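PDB 6OPF: nuclear RNA export factor 2, Panoramix fusion from Drosophila melanogaster, which acts with Panx, Piwi and Nxt1 as an effector of cotranscriptional transposon silencing in the ovary, its UBA-type TAP-C domain mediating the interaction with Panx. Local coordinates for residues D[48-52]-D[53-57]. Numbering follows the deposited sequence.
Sequences IQKNA and DHEIP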
loop_
_atom_site.group_PDB
_atom_site.type_symbol
_atom_site.label_atom_id
_atom_site.label_comp_id
_atom_site.label_asym_id
_atom_site.label_seq_id
_atom_site.Cartn_x
_atom_site.Cartn_y
_atom_site.Cartn_z
ATOM N N ILE D 48 -25.499 3.459 -11.746
ATOM C CA ILE D 48 -26.863 3.064 -12.091
ATOM C C ILE D 48 -26.864 1.763 -12.889
ATOM O O ILE D 48 -27.691 0.875 -12.648
ATOM C CB ILE D 48 -27.572 4.194 -12.862
ATOM C CG1 ILE D 48 -27.806 5.400 -11.952
ATOM C CG2 ILE D 48 -28.888 3.689 -13.444
ATOM C CD1 ILE D 48 -28.081 6.666 -12.704
ATOM N N GLN D 49 -25.949 1.640 -13.855
ATOM C CA GLN D 49 -25.825 0.409 -14.634
ATOM C C GLN D 49 -25.483 -0.780 -13.743
ATOM O O GLN D 49 -26.155 -1.819 -13.787
ATOM C CB GLN D 49 -24.756 0.580 -15.722
ATOM C CG GLN D 49 -24.497 -0.677 -16.569
ATOM C CD GLN D 49 -23.484 -1.641 -15.942
ATOM O OE1 GLN D 49 -22.300 -1.318 -15.799
ATOM N NE2 GLN D 49 -23.950 -2.835 -15.573
ATOM N N LYS D 50 -24.404 -0.656 -12.958
ATOM C CA LYS D 50 -24.012 -1.722 -12.043
ATOM C C LYS D 50 -25.167 -2.122 -11.138
ATOM O O LYS D 50 -25.430 -3.316 -10.946
ATOM C CB LYS D 50 -22.811 -1.293 -11.200
ATOM C CG LYS D 50 -21.463 -1.587 -11.831
ATOM C CD LYS D 50 -20.308 -1.015 -11.010
ATOM C CE LYS D 50 -19.076 -0.759 -11.870
ATOM N NZ LYS D 50 -18.722 -1.939 -12.728
ATOM N N ASN D 51 -25.875 -1.138 -10.583
ATOM C CA ASN D 51 -27.010 -1.460 -9.730
ATOM C C ASN D 51 -28.130 -2.124 -10.518
ATOM O O ASN D 51 -28.847 -2.969 -9.977
ATOM C CB ASN D 51 -27.569 -0.224 -9.041
ATOM C CG ASN D 51 -28.648 -0.586 -8.065
ATOM O OD1 ASN D 51 -28.375 -1.210 -7.037
ATOM N ND2 ASN D 51 -29.894 -0.262 -8.400
ATOM N N ALA D 52 -28.328 -1.716 -11.774
ATOM C CA ALA D 52 -29.359 -2.348 -12.591
ATOM C C ALA D 52 -29.045 -3.825 -12.820
ATOM O O ALA D 52 -29.953 -4.660 -12.900
ATOM C CB ALA D 52 -29.498 -1.607 -13.922
ATOM N N ASP D 53 -27.766 -4.166 -12.913
ATOM C CA ASP D 53 -27.343 -5.544 -13.119
ATOM C C ASP D 53 -27.223 -6.336 -11.813
ATOM O O ASP D 53 -26.680 -7.458 -11.831
ATOM C CB ASP D 53 -26.019 -5.561 -13.879
ATOM C CG ASP D 53 -26.158 -5.021 -15.286
ATOM O OD1 ASP D 53 -27.305 -4.763 -15.695
ATOM O OD2 ASP D 53 -25.126 -4.848 -15.972
ATOM N N HIS D 54 -27.727 -5.787 -10.701
ATOM C CA HIS D 54 -27.710 -6.454 -9.397
ATOM C C HIS D 54 -26.287 -6.724 -8.929
ATOM O O HIS D 54 -26.028 -7.721 -8.251
ATOM C CB HIS D 54 -28.519 -7.755 -9.415
ATOM C CG HIS D 54 -29.993 -7.545 -9.543
ATOM N ND1 HIS D 54 -30.569 -6.933 -10.636
ATOM C CD2 HIS D 54 -31.010 -7.845 -8.699
ATOM C CE1 HIS D 54 -31.877 -6.866 -10.463
ATOM N NE2 HIS D 54 -32.171 -7.416 -9.297
ATOM N N GLU D 55 -25.351 -5.838 -9.308
ATOM C CA GLU D 55 -23.962 -5.994 -8.887
ATOM C C GLU D 55 -23.714 -5.485 -7.475
ATOM O O GLU D 55 -22.728 -5.890 -6.846
ATOM C CB GLU D 55 -23.019 -5.272 -9.850
ATOM C CG GLU D 55 -22.681 -6.025 -11.123
ATOM C CD GLU D 55 -21.519 -5.399 -11.891
ATOM O OE1 GLU D 55 -21.712 -5.087 -13.087
ATOM O OE2 GLU D 55 -20.417 -5.228 -11.306
ATOM N N ILE D 56 -24.567 -4.607 -6.962
ATOM C CA ILE D 56 -24.282 -3.908 -5.714
ATOM C C ILE D 56 -25.263 -4.401 -4.658
ATOM O O ILE D 56 -26.477 -4.181 -4.786
ATOM C CB ILE D 56 -24.351 -2.385 -5.871
ATOM C CG1 ILE D 56 -23.454 -1.928 -7.021
ATOM C CG2 ILE D 56 -23.941 -1.717 -4.552
ATOM C CD1 ILE D 56 -23.526 -0.430 -7.319
ATOM N N PRO D 57 -24.793 -5.094 -3.620
ATOM C CA PRO D 57 -25.710 -5.604 -2.597
ATOM C C PRO D 57 -26.306 -4.484 -1.756
ATOM O O PRO D 57 -25.723 -3.403 -1.617
ATOM C CB PRO D 57 -24.820 -6.531 -1.758
ATOM C CG PRO D 57 -23.404 -6.054 -2.025
ATOM C CD PRO D 57 -23.417 -5.599 -3.445
HETATM O O HOH W 1 -27.556 -3.804 -7.104
#
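Lys50 and Asn51 meet His54 and Glu55 in a Schellman motif, a local C-terminal cap that ends helix 40-52 in the Nxf2 UBA (TAP-C) part of the fusion. His54, with a positive phi of 62°, is the C-prime residue and reverses the chain. Glu55 N thereby reaches back to Lys50 O at 3.0 Å, while His54 N hydrogen-bonds to Asn51 O at 3.1 Å from well above that carbonyl's plane. Asp53 N still makes the helical bond to Gln49 O, and a weak one to Lys50 O, which thus receives two amides as the helix runs out. The imidazole adds a side-chain bond to the cap: chi1 of -69° sets CG beside the backbone N, and His54 ND1 donates to Ala52 O at 3.3 Å from above the carbonyl plane. The Glu55 carboxylate lies against the Lys50 chain, Glu55 OE1 3.7 Å from Lys50 CG, with a long salt bridge from Lys50 NZ to Glu55 OE2. Beyond the turn, the side chain of buried Ile56 points back toward the last turn of the helix and also packs on Trp28 of helix 26-35 and on Phe61; Ile56 CD1 comes within 4.0 Å of Lys50 CB. A water bridges Asn51 and Ile56, hydrogen-bonded to Asn51 OD1 at 2.7 Å and to Ile56 O at 2.6 Å.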